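Local coordinates for protein beta-1,4-mannanase (Caldicellulosiruptor saccharolyticus, PDB 1PMH) that probably binds mannan chains as the carbohydrate-binding module of a beta-1,4-mannanase, here holding mannohexaose on one sheet of its beta-sandwich, at residues V85-S97 against V130-K142. Residues are numbered along the deposited sequence; the frame is centred on the assembly and turned at random.
Sequences VEFEMFIPYDEFS and VKINGKDYTVIHK
On the packed face of this antiparallel strand pair, the F87 ring lies alongside K142, its CE2 3.8 Å from K142 CB, while F87 CE1 meets I140 CG2. M89, a selenomethionine, sets its CB against that of I140, and I91 CD1 approaches T138 CG2; V107 and Y105 of strand 102-109 close over this layer from the opposing sheet. Main-chain bonds from F87–K142 through M89–I140 to I91–T138 tie the strands, and Y93 N adds a nearly straight bond to D136 O where the helix begins. The pair belongs to one sheet of the jelly-roll beta-sandwich of this CBM27 module, strand 84-92 running between strands 135-145 and 172-181. On the other face F90 CD2 comes 3.6 Å from V139 CG2 in the conformer given, and I132 CD1 reaches the F90 ring crosswise. Toward E86 the same face turns polar, with H141 exposed to solvent. H141, with CG anti to its N (chi1 -176°), extends its ring so that E88 CG, in the conformer given, sits over one face, a CH-pi contact 3.8 Å from the centroid, and H141 NE2 donates to E86 OE2 at 2.8 Å, on the anti side of the carboxylate. R181 and R179 also pair with OE1 and OE2 of E86; a glutamine here would probably leave both arginines without their countercharge and H141 NE2 with a weaker acceptor. Beyond the I91–T138 pair, waters link D94 to D136, one also accepting from K135 NZ.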
ATOM      1  N   VAL A  85      -7.700  -4.714   7.505  1.00 15.11           N
ATOM      2  CA  VAL A  85      -7.070  -4.530   6.177  1.00 15.15           C
ATOM      3  C   VAL A  85      -5.621  -4.972   6.307  1.00 15.08           C
ATOM      4  O   VAL A  85      -4.909  -4.478   7.158  1.00 16.04           O
ATOM      5  CB  VAL A  85      -7.154  -3.066   5.695  1.00 15.48           C
ATOM      6  CG1 VAL A  85      -6.389  -2.932   4.371  1.00 16.54           C
ATOM      7  CG2 VAL A  85      -8.642  -2.684   5.513  1.00 16.80           C
ATOM      8  N   GLU A  86      -5.240  -5.916   5.470  1.00 15.22           N
ATOM      9  CA  GLU A  86      -3.928  -6.512   5.467  1.00 15.20           C
ATOM     10  C   GLU A  86      -3.217  -6.188   4.163  1.00 14.97           C
ATOM     11  O   GLU A  86      -3.865  -5.996   3.125  1.00 15.57           O
ATOM     12  CB  GLU A  86      -4.079  -8.032   5.578  1.00 17.27           C
ATOM     13  CG  GLU A  86      -2.779  -8.775   5.788  1.00 18.89           C
ATOM     14  CD  GLU A  86      -3.035 -10.216   6.131  1.00 23.75           C
ATOM     15  OE1 GLU A  86      -4.040 -10.469   6.860  1.00 27.90           O
ATOM     16  OE2 GLU A  86      -2.189 -11.062   5.748  1.00 24.30           O
ATOM     17  N   PHE A  87      -1.901  -6.108   4.162  1.00 15.03           N
ATOM     18  CA  PHE A  87      -1.132  -5.822   2.954  1.00 14.75           C
ATOM     19  C   PHE A  87       0.293  -6.299   3.131  1.00 14.85           C
ATOM     20  O   PHE A  87       0.767  -6.484   4.265  1.00 15.06           O
ATOM     21  CB  PHE A  87      -1.157  -4.321   2.650  1.00 15.92           C
ATOM     22  CG  PHE A  87      -0.432  -3.521   3.689  1.00 16.66           C
ATOM     23  CD1 PHE A  87       0.943  -3.298   3.565  1.00 18.31           C
ATOM     24  CD2 PHE A  87      -1.075  -3.118   4.844  1.00 17.78           C
ATOM     25  CE1 PHE A  87       1.646  -2.719   4.579  1.00 20.18           C
ATOM     26  CE2 PHE A  87      -0.340  -2.503   5.873  1.00 20.92           C
ATOM     27  CZ  PHE A  87       1.000  -2.296   5.719  1.00 19.58           C
ATOM     28  N   GLU A  88       0.984  -6.448   1.992  1.00 15.03           N
ATOM     29  CA  GLU A  88       2.417  -6.677   1.955  1.00 15.10           C
ATOM     30  C   GLU A  88       3.034  -5.572   1.108  1.00 14.97           C
ATOM     31  O   GLU A  88       2.554  -5.260   0.027  1.00 15.75           O
ATOM     32  CB  GLU A  88       2.739  -8.054   1.331  1.00 17.06           C
ATOM     33  CG  GLU A  88       2.185  -9.235   2.117  0.60 19.86           C
ATOM     34  CD  GLU A  88       2.502 -10.594   1.512  0.60 21.71           C
ATOM     35  OE1 GLU A  88       3.689 -10.923   1.487  0.60 21.90           O
ATOM     36  OE2 GLU A  88       1.561 -11.345   1.157  0.60 24.52           O
HETATM   37  N   MSE A  89       4.152  -5.068   1.599  1.00 15.14           N
HETATM   38  CA  MSE A  89       4.904  -3.996   0.955  1.00 14.46           C
HETATM   39  C   MSE A  89       6.341  -4.429   0.822  1.00 14.06           C
HETATM   40  O   MSE A  89       6.901  -4.988   1.763  1.00 15.44           O
HETATM   41  CB  MSE A  89       4.755  -2.771   1.831  1.00 16.47           C
HETATM   42  CG  MSE A  89       5.436  -1.573   1.340  1.00 17.51           C
HETATM   43 SE   MSE A  89       5.319  -0.116   2.643  0.60 20.15          SE
HETATM   44  CE  MSE A  89       3.648  -0.033   2.842  1.00 16.24           C
ATOM     45  N   PHE A  90       6.957  -4.150  -0.330  1.00 13.77           N
ATOM     46  CA  PHE A  90       8.292  -4.629  -0.664  1.00 14.36           C
ATOM     47  C   PHE A  90       9.126  -3.448  -1.151  1.00 14.62           C
ATOM     48  O   PHE A  90       8.708  -2.762  -2.078  1.00 15.37           O
ATOM     49  CB  PHE A  90       8.275  -5.695  -1.785  1.00 14.91           C
ATOM     50  CG  PHE A  90       7.337  -6.852  -1.521  1.00 15.17           C
ATOM     51  CD1 PHE A  90       5.987  -6.725  -1.678  1.00 15.94           C
ATOM     52  CD2 PHE A  90       7.844  -8.072  -1.146  1.00 17.25           C
ATOM     53  CE1 PHE A  90       5.126  -7.755  -1.393  1.00 17.08           C
ATOM     54  CE2 PHE A  90       6.983  -9.124  -0.859  1.00 18.46           C
ATOM     55  CZ  PHE A  90       5.632  -8.937  -0.973  1.00 18.23           C
ATOM     56  N   ILE A  91      10.330  -3.298  -0.618  1.00 14.56           N
ATOM     57  CA  ILE A  91      11.235  -2.249  -1.089  1.00 14.69           C
ATOM     58  C   ILE A  91      12.586  -2.919  -1.325  1.00 14.78           C
ATOM     59  O   ILE A  91      13.113  -3.561  -0.428  1.00 15.81           O
ATOM     60  CB  ILE A  91      11.403  -1.087  -0.085  1.00 15.41           C
ATOM     61  CG1 ILE A  91      10.062  -0.636   0.511  1.00 15.97           C
ATOM     62  CG2 ILE A  91      12.107   0.047  -0.789  1.00 15.52           C
ATOM     63  CD1 ILE A  91       9.671  -1.266   1.840  1.00 17.21           C
ATOM     64  N   PRO A  92      13.184  -2.764  -2.518  1.00 15.34           N
ATOM     65  CA  PRO A  92      14.526  -3.338  -2.782  1.00 16.72           C
ATOM     66  C   PRO A  92      15.481  -2.956  -1.644  1.00 16.97           C
ATOM     67  O   PRO A  92      15.732  -1.783  -1.388  1.00 17.32           O
ATOM     68  CB  PRO A  92      14.916  -2.691  -4.098  1.00 20.31           C
ATOM     69  CG  PRO A  92      13.679  -2.388  -4.753  1.00 19.54           C
ATOM     70  CD  PRO A  92      12.675  -2.074  -3.721  1.00 15.38           C
ATOM     71  N   TYR A  93      16.090  -3.954  -1.019  1.00 17.08           N
ATOM     72  CA  TYR A  93      16.849  -3.773   0.187  1.00 17.91           C
ATOM     73  C   TYR A  93      18.107  -2.999  -0.022  1.00 19.89           C
ATOM     74  O   TYR A  93      18.401  -2.072   0.734  1.00 20.33           O
ATOM     75  CB  TYR A  93      17.161  -5.116   0.843  1.00 19.15           C
ATOM     76  CG  TYR A  93      17.930  -4.993   2.129  1.00 19.67           C
ATOM     77  CD1 TYR A  93      17.289  -4.853   3.358  1.00 21.61           C
ATOM     78  CD2 TYR A  93      19.323  -4.941   2.111  1.00 23.10           C
ATOM     79  CE1 TYR A  93      18.019  -4.703   4.512  1.00 23.34           C
ATOM     80  CE2 TYR A  93      20.049  -4.785   3.272  1.00 24.39           C
ATOM     81  CZ  TYR A  93      19.386  -4.652   4.469  1.00 24.70           C
ATOM     82  OH  TYR A  93      20.096  -4.483   5.638  1.00 28.86           O
ATOM     83  N   ASP A  94      18.891  -3.377  -1.019  1.00 20.45           N
ATOM     84  CA  ASP A  94      20.219  -2.776  -1.158  1.00 23.40           C
ATOM     85  C   ASP A  94      20.110  -1.280  -1.427  1.00 21.78           C
ATOM     86  O   ASP A  94      20.751  -0.471  -0.762  1.00 22.34           O
ATOM     87  CB  ASP A  94      21.022  -3.498  -2.233  1.00 24.81           C
ATOM     88  CG  ASP A  94      21.456  -4.882  -1.789  1.00 28.75           C
ATOM     89  OD1 ASP A  94      21.506  -5.197  -0.578  1.00 32.09           O
ATOM     90  OD2 ASP A  94      21.773  -5.737  -2.639  1.00 36.80           O
ATOM     91  N   GLU A  95      19.276  -0.914  -2.394  1.00 20.14           N
ATOM     92  CA  GLU A  95      19.090   0.496  -2.694  1.00 19.92           C
ATOM     93  C   GLU A  95      18.444   1.258  -1.551  1.00 19.70           C
ATOM     94  O   GLU A  95      18.813   2.384  -1.226  1.00 21.12           O
ATOM     95  CB  GLU A  95      18.268   0.647  -3.964  1.00 20.92           C
ATOM     96  CG  GLU A  95      19.018   0.255  -5.227  1.00 24.51           C
ATOM     97  CD  GLU A  95      20.320   1.023  -5.401  0.50 33.04           C
ATOM     98  OE1 GLU A  95      20.301   2.258  -5.219  0.50 36.51           O
ATOM     99  OE2 GLU A  95      21.366   0.396  -5.685  0.50 36.49           O
ATOM    100  N   PHE A  96      17.474   0.641  -0.889  1.00 18.08           N
ATOM    101  CA  PHE A  96      16.837   1.301   0.245  1.00 18.33           C
ATOM    102  C   PHE A  96      17.806   1.514   1.398  1.00 18.86           C
ATOM    103  O   PHE A  96      17.848   2.566   2.022  1.00 20.16           O
ATOM    104  CB  PHE A  96      15.579   0.509   0.655  1.00 18.51           C
ATOM    105  CG  PHE A  96      14.686   1.150   1.680  1.00 17.53           C
ATOM    106  CD1 PHE A  96      14.530   2.520   1.768  1.00 18.50           C
ATOM    107  CD2 PHE A  96      13.920   0.368   2.515  1.00 17.78           C
ATOM    108  CE1 PHE A  96      13.689   3.059   2.723  1.00 19.86           C
ATOM    109  CE2 PHE A  96      13.043   0.896   3.433  1.00 18.99           C
ATOM    110  CZ  PHE A  96      12.926   2.250   3.544  1.00 19.04           C
ATOM    111  N   SER A  97      18.638   0.517   1.658  1.00 20.10           N
ATOM    112  CA  SER A  97      19.642   0.617   2.710  1.00 22.46           C
ATOM    113  C   SER A  97      20.632   1.738   2.482  1.00 23.48           C
ATOM    114  O   SER A  97      21.038   2.415   3.424  1.00 26.56           O
ATOM    115  CB  SER A  97      20.387  -0.717   2.868  0.50 23.72           C
ATOM    116  OG  SER A  97      21.223  -1.019   1.761  0.50 26.04           O
ATOM    117  N   VAL A 130      13.775 -10.509   2.726  1.00 17.76           N
ATOM    118  CA  VAL A 130      13.395 -11.681   1.939  1.00 18.57           C
ATOM    119  C   VAL A 130      14.058 -11.600   0.579  1.00 17.90           C
ATOM    120  O   VAL A 130      14.061 -10.537  -0.032  1.00 21.01           O
ATOM    121  CB  VAL A 130      11.856 -11.715   1.847  0.50 18.39           C
ATOM    122  CG1 VAL A 130      11.380 -12.916   1.045  0.50 17.21           C
ATOM    123  CG2 VAL A 130      11.231 -11.835   3.233  0.50 20.12           C
ATOM    124  N   LYS A 131      14.508 -12.709   0.025  1.00 17.24           N
ATOM    125  CA  LYS A 131      15.036 -12.749  -1.316  1.00 17.82           C
ATOM    126  C   LYS A 131      13.982 -13.287  -2.300  1.00 16.53           C
ATOM    127  O   LYS A 131      13.428 -14.365  -2.062  1.00 17.30           O
ATOM    128  CB  LYS A 131      16.307 -13.614  -1.436  1.00 19.78           C
ATOM    129  CG  LYS A 131      17.079 -13.452  -2.747  1.00 21.90           C
ATOM    130  CD  LYS A 131      18.300 -14.319  -2.984  1.00 24.47           C
ATOM    131  CE  LYS A 131      19.357 -14.134  -1.907  1.00 26.91           C
ATOM    132  NZ  LYS A 131      19.994 -12.801  -1.869  1.00 28.27           N
ATOM    133  N   ILE A 132      13.721 -12.520  -3.349  1.00 17.45           N
ATOM    134  CA  ILE A 132      12.760 -12.833  -4.405  1.00 17.78           C
ATOM    135  C   ILE A 132      13.435 -12.584  -5.740  1.00 19.08           C
ATOM    136  O   ILE A 132      13.952 -11.513  -5.962  1.00 20.48           O
ATOM    137  CB  ILE A 132      11.522 -11.954  -4.254  1.00 18.57           C
ATOM    138  CG1 ILE A 132      10.829 -12.135  -2.905  1.00 19.84           C
ATOM    139  CG2 ILE A 132      10.614 -12.236  -5.470  1.00 19.81           C
ATOM    140  CD1 ILE A 132       9.734 -11.108  -2.611  1.00 22.02           C
ATOM    141  N   ASN A 133      13.518 -13.588  -6.601  1.00 20.41           N
ATOM    142  CA  ASN A 133      14.146 -13.419  -7.932  1.00 22.05           C
ATOM    143  C   ASN A 133      15.521 -12.812  -7.888  1.00 22.24           C
ATOM    144  O   ASN A 133      15.853 -11.921  -8.691  1.00 25.71           O
ATOM    145  CB  ASN A 133      13.247 -12.739  -8.939  1.00 24.05           C
ATOM    146  CG  ASN A 133      11.976 -13.493  -9.133  1.00 24.06           C
ATOM    147  OD1 ASN A 133      12.091 -14.748  -9.120  1.00 26.88           O
ATOM    148  ND2 ASN A 133      10.859 -12.918  -9.259  1.00 26.64           N
ATOM    149  N   GLY A 134      16.376 -13.324  -7.034  1.00 22.93           N
ATOM    150  CA  GLY A 134      17.770 -12.935  -7.014  1.00 24.83           C
ATOM    151  C   GLY A 134      17.995 -11.608  -6.348  1.00 23.82           C
ATOM    152  O   GLY A 134      19.136 -11.200  -6.344  1.00 28.05           O
ATOM    153  N   LYS A 135      16.984 -10.983  -5.731  1.00 21.43           N
ATOM    154  CA  LYS A 135      17.165  -9.679  -5.138  1.00 20.51           C
ATOM    155  C   LYS A 135      16.550  -9.704  -3.752  1.00 19.06           C
ATOM    156  O   LYS A 135      15.491 -10.256  -3.527  1.00 18.89           O
ATOM    157  CB  LYS A 135      16.455  -8.634  -6.011  1.00 25.30           C
ATOM    158  CG  LYS A 135      16.684  -7.199  -5.663  1.00 28.14           C
ATOM    159  CD  LYS A 135      16.311  -6.260  -6.828  1.00 36.43           C
ATOM    160  CE  LYS A 135      17.375  -5.187  -7.044  0.90 43.66           C
ATOM    161  NZ  LYS A 135      17.918  -4.592  -5.771  0.90 34.85           N
ATOM    162  N   ASP A 136      17.215  -9.030  -2.827  1.00 19.16           N
ATOM    163  CA  ASP A 136      16.700  -8.866  -1.494  1.00 18.75           C
ATOM    164  C   ASP A 136      15.712  -7.711  -1.382  1.00 17.52           C
ATOM    165  O   ASP A 136      15.957  -6.667  -2.002  1.00 17.86           O
ATOM    166  CB  ASP A 136      17.845  -8.687  -0.485  1.00 21.32           C
ATOM    167  CG  ASP A 136      18.724  -9.896  -0.368  1.00 26.01           C
ATOM    168  OD1 ASP A 136      18.221 -11.037  -0.471  1.00 25.20           O
ATOM    169  OD2 ASP A 136      19.943  -9.751  -0.202  1.00 29.39           O
ATOM    170  N   TYR A 137      14.693  -7.881  -0.538  1.00 16.35           N
ATOM    171  CA  TYR A 137      13.697  -6.875  -0.279  1.00 15.86           C
ATOM    172  C   TYR A 137      13.469  -6.714   1.211  1.00 15.90           C
ATOM    173  O   TYR A 137      13.434  -7.702   1.954  1.00 17.15           O
ATOM    174  CB  TYR A 137      12.355  -7.275  -0.888  1.00 16.34           C
ATOM    175  CG  TYR A 137      12.411  -7.258  -2.401  1.00 15.65           C
ATOM    176  CD1 TYR A 137      12.855  -8.355  -3.147  1.00 16.75           C
ATOM    177  CD2 TYR A 137      12.061  -6.135  -3.114  1.00 16.89           C
ATOM    178  CE1 TYR A 137      12.952  -8.298  -4.521  1.00 17.58           C
ATOM    179  CE2 TYR A 137      12.153  -6.046  -4.492  1.00 16.85           C
ATOM    180  CZ  TYR A 137      12.632  -7.143  -5.211  1.00 17.83           C
ATOM    181  OH  TYR A 137      12.749  -7.081  -6.574  1.00 18.98           O
ATOM    182  N   THR A 138      13.231  -5.474   1.626  1.00 15.41           N
ATOM    183  CA  THR A 138      12.561  -5.182   2.895  1.00 16.12           C
ATOM    184  C   THR A 138      11.090  -5.454   2.706  1.00 15.45           C
ATOM    185  O   THR A 138      10.499  -4.917   1.767  1.00 15.86           O
ATOM    186  CB  THR A 138      12.758  -3.685   3.195  1.00 16.06           C
ATOM    187  OG1 THR A 138      14.145  -3.368   3.252  1.00 17.68           O
ATOM    188  CG2 THR A 138      12.037  -3.259   4.444  1.00 17.03           C
ATOM    189  N   VAL A 139      10.512  -6.301   3.564  1.00 15.84           N
ATOM    190  CA  VAL A 139       9.116  -6.666   3.452  1.00 16.51           C
ATOM    191  C   VAL A 139       8.386  -6.321   4.728  1.00 16.90           C
ATOM    192  O   VAL A 139       8.766  -6.714   5.837  1.00 19.22           O
ATOM    193  CB  VAL A 139       9.005  -8.154   3.177  0.60 16.67           C
ATOM    194  CG1 VAL A 139       7.533  -8.578   3.083  0.60 18.35           C
ATOM    195  CG2 VAL A 139       9.776  -8.523   1.893  0.60 15.97           C
ATOM    196  N   ILE A 140       7.311  -5.563   4.567  1.00 16.10           N
ATOM    197  CA  ILE A 140       6.401  -5.138   5.636  1.00 17.26           C
ATOM    198  C   ILE A 140       5.086  -5.821   5.368  1.00 16.95           C
ATOM    199  O   ILE A 140       4.496  -5.667   4.317  1.00 19.44           O
ATOM    200  CB  ILE A 140       6.260  -3.626   5.661  1.00 17.99           C
ATOM    201  CG1 ILE A 140       7.620  -3.036   6.024  1.00 23.97           C
ATOM    202  CG2 ILE A 140       5.187  -3.181   6.667  1.00 21.55           C
ATOM    203  CD1 ILE A 140       7.720  -1.579   5.903  1.00 27.28           C
ATOM    204  N   HIS A 141       4.647  -6.590   6.344  1.00 17.48           N
ATOM    205  CA  HIS A 141       3.404  -7.343   6.246  1.00 17.43           C
ATOM    206  C   HIS A 141       2.625  -7.060   7.511  1.00 16.88           C
ATOM    207  O   HIS A 141       3.024  -7.485   8.603  1.00 19.67           O
ATOM    208  CB  HIS A 141       3.711  -8.834   6.124  1.00 18.21           C
ATOM    209  CG  HIS A 141       2.516  -9.701   5.926  1.00 19.18           C
ATOM    210  ND1 HIS A 141       2.603 -11.076   5.885  1.00 25.41           N
ATOM    211  CD2 HIS A 141       1.223  -9.403   5.675  1.00 17.78           C
ATOM    212  CE1 HIS A 141       1.434 -11.555   5.498  1.00 28.76           C
ATOM    213  NE2 HIS A 141       0.539 -10.591   5.567  1.00 19.71           N
ATOM    214  N   LYS A 142       1.503  -6.342   7.394  1.00 16.71           N
ATOM    215  CA  LYS A 142       0.738  -5.902   8.567  1.00 17.36           C
ATOM    216  C   LYS A 142      -0.733  -6.048   8.267  1.00 15.78           C
ATOM    217  O   LYS A 142      -1.130  -6.050   7.115  1.00 17.34           O
ATOM    218  CB  LYS A 142       0.964  -4.407   8.889  1.00 22.51           C
ATOM    219  CG  LYS A 142       2.366  -3.997   9.220  1.00 25.48           C
ATOM    220  CD  LYS A 142       2.741  -4.377  10.612  1.00 30.60           C
ATOM    221  CE  LYS A 142       4.030  -3.714  11.078  1.00 35.32           C
ATOM    222  NZ  LYS A 142       4.695  -4.544  12.138  0.90 36.99           N
TER
HETATM  223  O   HOH W   1      18.233  -5.537  -2.974  1.00 24.12           O
HETATM  224  O   HOH W   2      19.772  -7.839  -3.637  1.00 28.99           O
HETATM  225  O   HOH W   3      21.460  -7.816   0.626  1.00 35.96           O